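Local structure of glycoside hydrolase family 88 protein (Bacteroides vulgatus, 4Q88) at residues A[24-29]-A[315-320]; A[186-189]-A[193-196]; A[218-223]-A[282-287]. The protein is of unknown function but belongs to glycoside hydrolase family 88 and probably has hydrolase activity. All coordinates share one frame; numbering follows the deposited sequence.

Interaction 1 of 3, residues A[24-29]-A[315-320]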
ATOM      1  N   ASN A  24     -12.211  -7.467  10.402  1.00 23.24           N
ATOM      2  CA  ASN A  24     -12.798  -7.544   9.084  1.00 23.43           C
ATOM      3  C   ASN A  24     -14.313  -7.647   9.165  1.00 24.89           C
ATOM      4  O   ASN A  24     -15.006  -7.048   8.343  1.00 24.24           O
ATOM      5  CB  ASN A  24     -12.209  -8.679   8.239  1.00 22.72           C
ATOM      6  CG  ASN A  24     -12.113  -8.304   6.763  1.00 21.77           C
ATOM      7  OD1 ASN A  24     -12.027  -7.107   6.411  1.00 20.97           O
ATOM      8  ND2 ASN A  24     -12.163  -9.303   5.888  1.00 21.79           N
ATOM      9  N   GLN A  25     -14.825  -8.397  10.141  1.00 25.51           N
ATOM     10  CA  GLN A  25     -16.278  -8.510  10.291  1.00 28.09           C
ATOM     11  C   GLN A  25     -16.919  -7.219  10.706  1.00 27.39           C
ATOM     12  O   GLN A  25     -17.972  -6.881  10.189  1.00 29.70           O
ATOM     13  CB  GLN A  25     -16.656  -9.635  11.221  1.00 31.39           C
ATOM     14  CG  GLN A  25     -16.405 -10.935  10.501  1.00 35.87           C
ATOM     15  CD  GLN A  25     -16.488 -12.147  11.379  1.00 44.54           C
ATOM     16  OE1 GLN A  25     -17.003 -12.095  12.499  1.00 47.72           O
ATOM     17  NE2 GLN A  25     -15.970 -13.267  10.867  1.00 46.19           N
ATOM     18  N   ARG A  26     -16.269  -6.481  11.584  1.00 27.25           N
ATOM     19  CA  ARG A  26     -16.773  -5.158  11.983  1.00 29.27           C
ATOM     20  C   ARG A  26     -16.893  -4.276  10.769  1.00 30.21           C
ATOM     21  O   ARG A  26     -17.939  -3.654  10.536  1.00 29.12           O
ATOM     22  CB  ARG A  26     -15.869  -4.519  13.020  1.00 32.23           C
ATOM     23  CG  ARG A  26     -16.377  -3.164  13.545  1.00 37.51           C
ATOM     24  CD  ARG A  26     -15.256  -2.304  14.080  1.00 39.82           C
ATOM     25  NE  ARG A  26     -15.545  -0.869  14.018  1.00 45.80           N
ATOM     26  CZ  ARG A  26     -15.130  -0.027  13.055  1.00 48.67           C
ATOM     27  NH1 ARG A  26     -14.391  -0.445  11.989  1.00 44.32           N
ATOM     28  NH2 ARG A  26     -15.470   1.269  13.154  1.00 49.08           N
ATOM     29  N   TYR A  27     -15.835  -4.224   9.953  1.00 27.54           N
ATOM     30  CA  TYR A  27     -15.866  -3.336   8.791  1.00 27.12           C
ATOM     31  C   TYR A  27     -16.975  -3.736   7.790  1.00 26.26           C
ATOM     32  O   TYR A  27     -17.766  -2.891   7.354  1.00 26.59           O
ATOM     33  CB  TYR A  27     -14.479  -3.292   8.102  1.00 26.53           C
ATOM     34  CG  TYR A  27     -14.486  -2.330   6.984  1.00 26.31           C
ATOM     35  CD1 TYR A  27     -14.270  -0.982   7.217  1.00 27.30           C
ATOM     36  CD2 TYR A  27     -14.751  -2.738   5.700  1.00 27.25           C
ATOM     37  CE1 TYR A  27     -14.330  -0.070   6.193  1.00 28.87           C
ATOM     38  CE2 TYR A  27     -14.814  -1.836   4.665  1.00 29.47           C
ATOM     39  CZ  TYR A  27     -14.587  -0.504   4.921  1.00 29.81           C
ATOM     40  OH  TYR A  27     -14.633   0.411   3.902  1.00 31.50           O
ATOM     41  N   GLN A  28     -17.065  -5.032   7.457  1.00 25.66           N
ATOM     42  CA  GLN A  28     -18.036  -5.477   6.465  1.00 26.43           C
ATOM     43  C   GLN A  28     -19.474  -5.405   6.979  1.00 29.12           C
ATOM     44  O   GLN A  28     -20.392  -5.187   6.187  1.00 30.41           O
ATOM     45  CB  GLN A  28     -17.710  -6.888   5.947  1.00 26.12           C
ATOM     46  CG  GLN A  28     -16.376  -6.922   5.209  1.00 24.58           C
ATOM     47  CD  GLN A  28     -16.057  -8.229   4.530  1.00 25.82           C
ATOM     48  OE1 GLN A  28     -16.859  -9.161   4.509  1.00 25.80           O
ATOM     49  NE2 GLN A  28     -14.885  -8.285   3.911  1.00 24.31           N
ATOM     50  N   SER A  29     -19.673  -5.547   8.292  1.00 31.09           N
ATOM     51  CA  SER A  29     -21.029  -5.466   8.845  0.70 34.98           C
ATOM     52  C   SER A  29     -21.494  -4.020   8.840  1.00 36.26           C
ATOM     53  O   SER A  29     -22.674  -3.751   8.671  1.00 36.81           O
ATOM     54  CB  SER A  29     -21.096  -6.045  10.271  0.70 35.25           C
ATOM     55  OG  SER A  29     -20.413  -5.219  11.199  0.70 38.65           O
ATOM     56  N   ASP A 315     -13.481  -3.380  19.890  1.00 29.72           N
ATOM     57  CA  ASP A 315     -14.512  -3.768  18.927  1.00 31.03           C
ATOM     58  C   ASP A 315     -13.998  -4.019  17.479  1.00 31.60           C
ATOM     59  O   ASP A 315     -14.779  -4.351  16.596  1.00 32.61           O
ATOM     60  CB  ASP A 315     -15.644  -2.742  18.922  1.00 33.40           C
ATOM     61  CG  ASP A 315     -15.238  -1.401  18.346  1.00 38.59           C
ATOM     62  OD1 ASP A 315     -14.024  -1.103  18.096  1.00 32.46           O
ATOM     63  OD2 ASP A 315     -16.183  -0.621  18.151  1.00 43.88           O
ATOM     64  N   GLY A 316     -12.682  -3.912  17.256  1.00 27.77           N
ATOM     65  CA  GLY A 316     -12.115  -4.138  15.922  1.00 27.51           C
ATOM     66  C   GLY A 316     -11.830  -2.885  15.139  1.00 25.74           C
ATOM     67  O   GLY A 316     -11.285  -2.966  14.058  1.00 26.61           O
ATOM     68  N   LYS A 317     -12.190  -1.713  15.657  1.00 26.06           N
ATOM     69  CA  LYS A 317     -11.825  -0.463  15.009  1.00 27.50           C
ATOM     70  C   LYS A 317     -10.297  -0.322  15.114  1.00 25.43           C
ATOM     71  O   LYS A 317      -9.696  -0.828  16.067  1.00 23.31           O
ATOM     72  CB  LYS A 317     -12.547   0.682  15.733  1.00 31.37           C
ATOM     73  CG  LYS A 317     -12.142   2.089  15.361  1.00 37.92           C
ATOM     74  CD  LYS A 317     -13.145   3.134  15.867  1.00 42.56           C
ATOM     75  CE  LYS A 317     -12.588   4.520  15.609  1.00 45.13           C
ATOM     76  NZ  LYS A 317     -13.414   5.669  16.084  1.00 48.19           N
ATOM     77  N   ILE A 318      -9.683   0.371  14.139  1.00 24.40           N
ATOM     78  CA  ILE A 318      -8.249   0.616  14.121  1.00 22.66           C
ATOM     79  C   ILE A 318      -8.071   2.151  14.205  1.00 22.27           C
ATOM     80  O   ILE A 318      -8.555   2.886  13.335  1.00 23.52           O
ATOM     81  CB  ILE A 318      -7.600   0.139  12.820  1.00 23.08           C
ATOM     82  CG1 ILE A 318      -7.892  -1.352  12.593  1.00 22.78           C
ATOM     83  CG2 ILE A 318      -6.089   0.341  12.869  1.00 23.07           C
ATOM     84  CD1 ILE A 318      -7.446  -2.253  13.742  1.00 23.85           C
ATOM     85  N   GLY A 319      -7.396   2.595  15.239  1.00 21.66           N
ATOM     86  CA  GLY A 319      -7.271   4.032  15.518  1.00 21.64           C
ATOM     87  C   GLY A 319      -5.895   4.609  15.155  1.00 21.28           C
ATOM     88  O   GLY A 319      -5.011   3.907  14.644  1.00 20.29           O
ATOM     89  N   TYR A 320      -5.749   5.904  15.432  1.00 19.64           N
ATOM     90  CA  TYR A 320      -4.521   6.647  15.157  1.00 20.01           C
ATOM     91  C   TYR A 320      -4.118   6.638  13.680  1.00 19.55           C
ATOM     92  O   TYR A 320      -2.949   6.783  13.372  1.00 19.83           O
ATOM     93  CB  TYR A 320      -3.331   6.186  16.014  1.00 20.43           C
ATOM     94  CG  TYR A 320      -3.513   6.284  17.505  1.00 21.03           C
ATOM     95  CD1 TYR A 320      -3.209   7.453  18.189  1.00 22.60           C
ATOM     96  CD2 TYR A 320      -4.029   5.219  18.239  1.00 24.74           C
ATOM     97  CE1 TYR A 320      -3.371   7.540  19.576  1.00 25.75           C
ATOM     98  CE2 TYR A 320      -4.193   5.292  19.619  1.00 25.72           C
ATOM     99  CZ  TYR A 320      -3.862   6.452  20.287  1.00 27.29           C
ATOM    100  OH  TYR A 320      -4.041   6.475  21.676  1.00 29.90           O
TER
HETATM  101  O   HOH W   1     -12.749  -2.741  11.636  1.00 24.23           O

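Interaction 2 of 3, residues A[186-189]-A[193-196]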
ATOM      1  N   LEU A 186      15.202   6.712   1.464  1.00 16.49           N
ATOM      2  CA  LEU A 186      13.764   6.929   1.622  1.00 16.92           C
ATOM      3  C   LEU A 186      13.275   7.879   0.550  1.00 16.73           C
ATOM      4  O   LEU A 186      14.087   8.593  -0.060  1.00 17.45           O
ATOM      5  CB  LEU A 186      13.459   7.509   3.024  1.00 17.36           C
ATOM      6  CG  LEU A 186      13.805   6.659   4.247  1.00 18.02           C
ATOM      7  CD1 LEU A 186      13.599   7.484   5.515  1.00 19.72           C
ATOM      8  CD2 LEU A 186      12.929   5.428   4.291  1.00 20.15           C
ATOM      9  N   TYR A 187      11.958   7.856   0.326  1.00 15.53           N
ATOM     10  CA  TYR A 187      11.264   8.684  -0.616  1.00 15.85           C
ATOM     11  C   TYR A 187      10.608   9.892   0.064  1.00 16.19           C
ATOM     12  O   TYR A 187       9.926   9.757   1.115  1.00 16.04           O
ATOM     13  CB  TYR A 187      10.117   7.946  -1.298  1.00 15.79           C
ATOM     14  CG  TYR A 187      10.579   6.871  -2.260  1.00 16.84           C
ATOM     15  CD1 TYR A 187      10.807   5.591  -1.835  1.00 18.12           C
ATOM     16  CD2 TYR A 187      10.736   7.154  -3.592  1.00 16.47           C
ATOM     17  CE1 TYR A 187      11.234   4.616  -2.733  1.00 17.36           C
ATOM     18  CE2 TYR A 187      11.112   6.205  -4.504  1.00 16.58           C
ATOM     19  CZ  TYR A 187      11.373   4.936  -4.068  1.00 17.39           C
ATOM     20  OH  TYR A 187      11.795   3.995  -4.979  1.00 18.05           O
ATOM     21  N   TYR A 188      10.781  11.061  -0.564  1.00 16.69           N
ATOM     22  CA  TYR A 188       9.952  12.235  -0.307  1.00 17.65           C
ATOM     23  C   TYR A 188       8.575  11.967  -0.914  1.00 18.33           C
ATOM     24  O   TYR A 188       8.433  11.199  -1.892  1.00 18.17           O
ATOM     25  CB  TYR A 188      10.530  13.495  -0.943  1.00 18.09           C
ATOM     26  CG  TYR A 188      11.900  13.851  -0.386  1.00 18.17           C
ATOM     27  CD1 TYR A 188      12.017  14.446   0.886  1.00 18.21           C
ATOM     28  CD2 TYR A 188      13.052  13.621  -1.103  1.00 18.40           C
ATOM     29  CE1 TYR A 188      13.263  14.753   1.425  1.00 19.74           C
ATOM     30  CE2 TYR A 188      14.306  13.937  -0.572  1.00 19.13           C
ATOM     31  CZ  TYR A 188      14.395  14.514   0.689  1.00 19.21           C
ATOM     32  OH  TYR A 188      15.656  14.820   1.227  1.00 20.10           O
ATOM     33  N   ARG A 189       7.571  12.572  -0.322  1.00 16.77           N
ATOM     34  CA  ARG A 189       6.221  12.239  -0.766  0.60 17.28           C
ATOM     35  C   ARG A 189       5.802  12.775  -2.137  1.00 18.47           C
ATOM     36  O   ARG A 189       4.941  12.184  -2.764  1.00 17.14           O
ATOM     37  CB  ARG A 189       5.192  12.506   0.287  0.60 18.01           C
ATOM     38  CG  ARG A 189       4.791  13.940   0.443  0.60 17.98           C
ATOM     39  CD  ARG A 189       3.662  14.099   1.445  0.60 19.36           C
ATOM     40  NE  ARG A 189       2.330  13.688   0.953  0.60 21.55           N
ATOM     41  CZ  ARG A 189       1.203  13.935   1.621  0.60 27.86           C
ATOM     42  NH1 ARG A 189       1.248  14.609   2.789  0.60 28.06           N
ATOM     43  NH2 ARG A 189       0.027  13.523   1.149  0.60 29.49           N
ATOM     44  N   TYR A 193       8.647  18.314  -1.514  1.00 19.67           N
ATOM     45  CA  TYR A 193       9.296  17.976  -0.260  1.00 19.90           C
ATOM     46  C   TYR A 193      10.815  17.803  -0.191  1.00 20.04           C
ATOM     47  O   TYR A 193      11.361  17.800   0.904  1.00 19.15           O
ATOM     48  CB  TYR A 193       8.556  16.804   0.385  1.00 21.03           C
ATOM     49  CG  TYR A 193       7.196  17.166   0.816  1.00 21.98           C
ATOM     50  CD1 TYR A 193       6.124  17.090  -0.059  1.00 23.88           C
ATOM     51  CD2 TYR A 193       6.956  17.635   2.114  1.00 24.88           C
ATOM     52  CE1 TYR A 193       4.852  17.479   0.315  1.00 27.85           C
ATOM     53  CE2 TYR A 193       5.682  18.048   2.510  1.00 27.96           C
ATOM     54  CZ  TYR A 193       4.634  17.947   1.614  1.00 29.71           C
ATOM     55  OH  TYR A 193       3.363  18.295   2.001  1.00 33.28           O
ATOM     56  N   PRO A 194      11.542  17.719  -1.320  1.00 20.39           N
ATOM     57  CA  PRO A 194      12.983  17.475  -1.100  1.00 20.53           C
ATOM     58  C   PRO A 194      13.759  18.565  -0.340  1.00 21.27           C
ATOM     59  O   PRO A 194      13.422  19.752  -0.413  1.00 21.94           O
ATOM     60  CB  PRO A 194      13.545  17.342  -2.538  1.00 21.23           C
ATOM     61  CG  PRO A 194      12.394  16.752  -3.276  1.00 22.78           C
ATOM     62  CD  PRO A 194      11.152  17.391  -2.721  1.00 21.80           C
ATOM     63  N   TYR A 195      14.785  18.116   0.371  1.00 22.34           N
ATOM     64  CA  TYR A 195      15.714  18.935   1.113  1.00 20.90           C
ATOM     65  C   TYR A 195      16.798  19.434   0.123  1.00 23.68           C
ATOM     66  O   TYR A 195      17.133  18.704  -0.802  1.00 25.27           O
ATOM     67  CB  TYR A 195      16.338  18.056   2.159  1.00 21.88           C
ATOM     68  CG  TYR A 195      17.206  18.729   3.195  1.00 22.92           C
ATOM     69  CD1 TYR A 195      18.559  18.901   2.974  1.00 22.61           C
ATOM     70  CD2 TYR A 195      16.688  19.123   4.444  1.00 22.44           C
ATOM     71  CE1 TYR A 195      19.366  19.490   3.926  1.00 23.35           C
ATOM     72  CE2 TYR A 195      17.484  19.742   5.397  1.00 22.93           C
ATOM     73  CZ  TYR A 195      18.841  19.932   5.130  1.00 24.45           C
ATOM     74  OH  TYR A 195      19.644  20.525   6.083  1.00 26.13           O
ATOM     75  N   PRO A 196      17.355  20.633   0.323  1.00 23.36           N
ATOM     76  CA  PRO A 196      17.130  21.597   1.410  1.00 24.75           C
ATOM     77  C   PRO A 196      16.042  22.615   1.162  1.00 25.87           C
ATOM     78  O   PRO A 196      15.725  23.424   2.087  1.00 26.27           O
ATOM     79  CB  PRO A 196      18.478  22.325   1.504  1.00 26.76           C
ATOM     80  CG  PRO A 196      18.929  22.376   0.080  1.00 27.15           C
ATOM     81  CD  PRO A 196      18.482  21.072  -0.554  1.00 26.02           C
TER
HETATM   82  O   HOH W   2      16.784  16.284  -1.234  1.00 36.23           O

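Interaction 3 of 3, residues A[218-223]-A[282-287]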
ATOM      1  N   ALA A 218       4.640  -1.734  -1.328  1.00 16.44           N
ATOM      2  CA  ALA A 218       4.637  -1.919  -2.778  1.00 17.59           C
ATOM      3  C   ALA A 218       5.730  -2.818  -3.263  1.00 16.47           C
ATOM      4  O   ALA A 218       5.493  -3.722  -4.116  1.00 16.68           O
ATOM      5  CB  ALA A 218       4.636  -0.582  -3.507  1.00 17.27           C
ATOM      6  N   PHE A 219       6.961  -2.589  -2.818  1.00 15.91           N
ATOM      7  CA  PHE A 219       8.058  -3.428  -3.284  1.00 17.14           C
ATOM      8  C   PHE A 219       7.879  -4.848  -2.832  1.00 17.35           C
ATOM      9  O   PHE A 219       8.187  -5.793  -3.582  1.00 17.49           O
ATOM     10  CB  PHE A 219       9.416  -2.889  -2.803  1.00 16.18           C
ATOM     11  CG  PHE A 219       9.924  -1.772  -3.649  1.00 16.58           C
ATOM     12  CD1 PHE A 219      10.375  -2.028  -4.916  1.00 19.38           C
ATOM     13  CD2 PHE A 219       9.910  -0.472  -3.223  1.00 15.49           C
ATOM     14  CE1 PHE A 219      10.864  -1.025  -5.732  1.00 19.57           C
ATOM     15  CE2 PHE A 219      10.321   0.559  -4.051  1.00 17.71           C
ATOM     16  CZ  PHE A 219      10.810   0.278  -5.322  1.00 18.54           C
ATOM     17  N   ALA A 220       7.355  -5.052  -1.617  1.00 17.67           N
ATOM     18  CA  ALA A 220       7.027  -6.433  -1.214  1.00 17.32           C
ATOM     19  C   ALA A 220       6.012  -7.093  -2.134  1.00 16.66           C
ATOM     20  O   ALA A 220       6.197  -8.270  -2.600  1.00 18.60           O
ATOM     21  CB  ALA A 220       6.503  -6.464   0.214  1.00 17.89           C
ATOM     22  N   LYS A 221       4.956  -6.364  -2.466  1.00 17.13           N
ATOM     23  CA  LYS A 221       3.953  -6.898  -3.380  1.00 17.37           C
ATOM     24  C   LYS A 221       4.500  -7.158  -4.800  1.00 18.76           C
ATOM     25  O   LYS A 221       4.102  -8.134  -5.466  1.00 18.07           O
ATOM     26  CB  LYS A 221       2.723  -6.027  -3.430  1.00 17.38           C
ATOM     27  CG  LYS A 221       1.900  -6.115  -2.135  1.00 19.02           C
ATOM     28  CD  LYS A 221       0.868  -5.060  -2.020  1.00 21.81           C
ATOM     29  CE  LYS A 221      -0.398  -5.313  -2.758  1.00 23.05           C
ATOM     30  NZ  LYS A 221      -1.164  -6.533  -2.336  1.00 26.48           N
ATOM     31  N   VAL A 222       5.378  -6.286  -5.265  1.00 16.63           N
ATOM     32  CA  VAL A 222       6.040  -6.509  -6.538  1.00 18.10           C
ATOM     33  C   VAL A 222       6.844  -7.823  -6.481  1.00 17.83           C
ATOM     34  O   VAL A 222       6.664  -8.711  -7.358  1.00 19.61           O
ATOM     35  CB  VAL A 222       6.951  -5.340  -6.929  1.00 18.03           C
ATOM     36  CG1 VAL A 222       7.949  -5.765  -8.007  1.00 19.50           C
ATOM     37  CG2 VAL A 222       6.153  -4.159  -7.427  1.00 17.54           C
ATOM     38  N   LEU A 223       7.683  -7.969  -5.448  1.00 18.03           N
ATOM     39  CA  LEU A 223       8.543  -9.124  -5.322  1.00 19.05           C
ATOM     40  C   LEU A 223       7.749 -10.428  -5.085  1.00 20.53           C
ATOM     41  O   LEU A 223       8.181 -11.507  -5.522  1.00 22.31           O
ATOM     42  CB  LEU A 223       9.604  -8.895  -4.234  1.00 19.75           C
ATOM     43  CG  LEU A 223      10.635  -7.840  -4.644  1.00 20.05           C
ATOM     44  CD1 LEU A 223      11.422  -7.366  -3.451  1.00 20.93           C
ATOM     45  CD2 LEU A 223      11.552  -8.383  -5.763  1.00 22.17           C
ATOM     46  N   PHE A 282       8.133  -5.672   6.585  1.00 18.68           N
ATOM     47  CA  PHE A 282       9.201  -6.334   7.337  1.00 18.65           C
ATOM     48  C   PHE A 282       8.850  -7.830   7.524  1.00 19.34           C
ATOM     49  O   PHE A 282       9.665  -8.696   7.315  1.00 19.59           O
ATOM     50  CB  PHE A 282       9.366  -5.687   8.709  1.00 19.45           C
ATOM     51  CG  PHE A 282      10.124  -4.368   8.687  1.00 18.34           C
ATOM     52  CD1 PHE A 282      11.431  -4.346   8.321  1.00 19.87           C
ATOM     53  CD2 PHE A 282       9.545  -3.207   9.119  1.00 18.82           C
ATOM     54  CE1 PHE A 282      12.175  -3.183   8.339  1.00 19.74           C
ATOM     55  CE2 PHE A 282      10.297  -2.039   9.173  1.00 18.45           C
ATOM     56  CZ  PHE A 282      11.593  -2.026   8.751  1.00 18.68           C
ATOM     57  N   LEU A 283       7.604  -8.097   7.895  1.00 19.25           N
ATOM     58  CA  LEU A 283       7.173  -9.504   8.095  1.00 19.74           C
ATOM     59  C   LEU A 283       7.309 -10.277   6.767  1.00 19.13           C
ATOM     60  O   LEU A 283       7.834 -11.400   6.757  1.00 21.04           O
ATOM     61  CB  LEU A 283       5.757  -9.537   8.630  1.00 20.23           C
ATOM     62  CG  LEU A 283       5.568  -9.101  10.076  1.00 20.98           C
ATOM     63  CD1 LEU A 283       4.081  -8.842  10.288  1.00 21.62           C
ATOM     64  CD2 LEU A 283       6.140 -10.136  11.063  1.00 23.88           C
ATOM     65  N   TRP A 284       6.824  -9.706   5.660  1.00 19.07           N
ATOM     66  CA  TRP A 284       6.925 -10.354   4.331  1.00 19.91           C
ATOM     67  C   TRP A 284       8.404 -10.648   3.983  1.00 20.19           C
ATOM     68  O   TRP A 284       8.781 -11.777   3.563  1.00 21.70           O
ATOM     69  CB  TRP A 284       6.246  -9.515   3.217  1.00 20.64           C
ATOM     70  CG  TRP A 284       6.302 -10.247   1.947  1.00 20.39           C
ATOM     71  CD1 TRP A 284       5.427 -11.199   1.524  1.00 22.31           C
ATOM     72  CD2 TRP A 284       7.345 -10.191   0.976  1.00 21.01           C
ATOM     73  NE1 TRP A 284       5.832 -11.709   0.317  1.00 22.90           N
ATOM     74  CE2 TRP A 284       7.045 -11.161  -0.003  1.00 21.87           C
ATOM     75  CE3 TRP A 284       8.557  -9.479   0.883  1.00 21.24           C
ATOM     76  CZ2 TRP A 284       7.869 -11.389  -1.101  1.00 24.68           C
ATOM     77  CZ3 TRP A 284       9.372  -9.705  -0.243  1.00 22.13           C
ATOM     78  CH2 TRP A 284       9.026 -10.657  -1.184  1.00 22.54           C
ATOM     79  N   GLY A 285       9.240  -9.627   4.173  1.00 20.52           N
ATOM     80  CA  GLY A 285      10.681  -9.751   3.918  1.00 22.18           C
ATOM     81  C   GLY A 285      11.365 -10.846   4.728  1.00 21.40           C
ATOM     82  O   GLY A 285      12.169 -11.588   4.196  1.00 22.23           O
ATOM     83  N   ILE A 286      11.012 -10.981   5.985  1.00 21.74           N
ATOM     84  CA  ILE A 286      11.599 -12.011   6.837  1.00 21.52           C
ATOM     85  C   ILE A 286      11.044 -13.368   6.380  1.00 23.44           C
ATOM     86  O   ILE A 286      11.805 -14.325   6.176  1.00 22.93           O
ATOM     87  CB  ILE A 286      11.253 -11.745   8.322  1.00 23.01           C
ATOM     88  CG1 ILE A 286      11.955 -10.470   8.851  1.00 23.04           C
ATOM     89  CG2 ILE A 286      11.618 -12.962   9.181  1.00 25.38           C
ATOM     90  CD1 ILE A 286      11.441 -10.074  10.238  1.00 23.16           C
ATOM     91  N   ASN A 287       9.721 -13.431   6.166  1.00 21.34           N
ATOM     92  CA  ASN A 287       9.064 -14.689   5.757  1.00 21.94           C
ATOM     93  C   ASN A 287       9.560 -15.205   4.419  1.00 22.19           C
ATOM     94  O   ASN A 287       9.502 -16.431   4.149  1.00 22.91           O
ATOM     95  CB  ASN A 287       7.557 -14.471   5.674  1.00 22.31           C
ATOM     96  CG  ASN A 287       6.922 -14.344   7.029  1.00 23.03           C
ATOM     97  OD1 ASN A 287       7.531 -14.691   8.035  1.00 23.26           O
ATOM     98  ND2 ASN A 287       5.713 -13.802   7.072  1.00 23.19           N
TER

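Interaction 1 of 3, residues A[24-29]-A[315-320]
Arg26 reaches from its helix across the backbone of Asp315, Gly316 and Lys317. CG lies anti to the backbone N (chi1 -177°), and the chain stays extended as far as NE. This carries Arg26 CD over the loop backbone, 3.3 Å from the carbonyl O of Asp315. Further out, the Arg26 guanidinium lays one face on Lys317 CB, which sits 3.7 Å above its plane and off toward the rim. No direct hydrogen bond joins the two segments. A water bridges them instead: it accepts from Arg26 NH1 at 2.8 Å and donates to Gly316 O at 2.8 Å. Asp315 OD2 is 4.2 Å from Arg26 NE, too long for a salt bridge, though the opposite charges probably still attract.

The loop is shaped by an Asx turn, in which Asp315 OD1 accepts from Lys317 N at 3.1 Å. The bond is fairly straight (164°), but the donor lies 47° out of the carboxylate plane. Among CA atoms, that of Gly316 comes nearest the helix, 6.2 Å from Arg26 CA. Gly316's backbone angles call for glycine, and a side chain there would also press on Arg26 CB. Lys317 runs extended away from the helix, and its NZ is hydrogen-bonded to Asn337 O.

The contact packs helix 13-30 against the loop between helices 293-311 and 341-358. Beside it, Tyr27 touches helix 58-70, and Ile318 packs on Phe347 of helix 341-358.

Interaction 2 of 3, residues A[186-189]-A[193-196]
Tyr188 and Tyr193 bring the two backbones nearest, with their CA atoms 5.8 Å apart. The chain leaves the weakly bonded strand 186-187, turns back through three residues and returns as an irregular segment. No hydrogen bond joins the two segments directly; the contact is made by side chains packing on backbone and ring atoms.

The Tyr188 ring lies against the returning backbone. Its CG is anti to the carbonyl carbon (chi1 -62°), which turns the ring toward segment 193-196. Pro194 CA sits over the centre of one face, 3.5 Å from the Tyr188 ring centroid and only 3° off the normal, a well-centred CH-pi contact. Pro194 CG adds an apolar touch at Tyr188 CD2. Tyr193 O approaches Tyr188 CD1 obliquely at 3.4 Å. Tyr188 OH reaches Tyr195 CB, also at 3.4 Å. A water extends this end: it lies 3.1 Å from Tyr188 OH and also meets Tyr195 O, though that second distance is doubtfully short. The same Tyr188 hydroxyl has a weak hydrogen bond with Asp181 OD2.

Arg189 and Tyr193 form a second pair. Arg189 is modelled in two conformers, so its contacts are less certain. In the conformer described, the two side chains run side by side and point the same way. Arg189 CG touches Tyr193 CD1 at 3.5 Å, and Arg189 CD makes a CH-pi contact over the same ring. The guanidinium and ring planes are 20° apart. With the same caution, Arg189 makes a cation-pi contact with Trp208. The Tyr193 ring meets His198 edge-to-face.

This surface turn lies between strand 186-187 and helix 209-225. Tyr188 stacks on Phe207 in the loop before that helix. Strand 186-187 pairs antiparallel with strand 180-181, while Tyr187 packs on helices 163-179, 209-225 and 233-249.

Interaction 3 of 3, residues A[218-223]-A[282-287]
Trp284 reaches across to Ala220 and Leu223 and makes every contact between these two helix segments. The CA atoms of Ala220 and Trp284 are 6.8 Å apart.

The apolar contacts fall on the six-membered part of the indole. Ala220 CB meets Trp284 CE3 at 3.7 Å and also lies near CD2. One helical turn on, Leu223 CB touches Trp284 CH2 at 3.6 Å, coming in obliquely. Trp284 has CG anti to its own backbone N (chi1 -176°), which extends the ring toward segment 218-223 of helix 209-225.

The backbone contributes as well. Ala220 O lies over one face of the Trp284 indole, 3.8 Å above the plane and offset toward the rim. Its nearest ring atom is Trp284 CZ2. No hydrogen bond crosses between the segments. With alanine in place of this tryptophan, Ala220 and Leu223 would probably lose their shared packing partner, leaving a gap between the two helices.

All three residues are buried. The contact joins helices 209-225 and 272-287 in the interior of this mainly helical fold. Trp284 also touches Glu353 of helix 341-358, and Leu223 packs on Ile237 of helix 233-249. Phe282 meets Phe216 edge-to-face, giving the same two helices another contact. Phe282 also packs on helix 293-311, while Ala218 and Val222 touch Met149 of helix 144-159.

How the interactions relate
Interaction 3 lies deepest, its centre about 11 Å from the centre of the chain. Interactions 1 and 2 lie farther out, at about 18 and 19 Å, with their own centres about 33 Å apart. Interactions 2 and 3 touch: Tyr187 OH packs against Phe219 CE2 at 3.9 Å, so strand 186-187 meets the helix that follows it. Interaction 1 touches neither of the others; its nearest atoms are about 14 Å from each. It brings together distant parts of the sequence, and both other contacts fall between its segments. Helix 341-358 packs against residues of interactions 1 and 3. The helices are consistent with the (alpha/alpha)6 barrel of six-hairpin glycosidases.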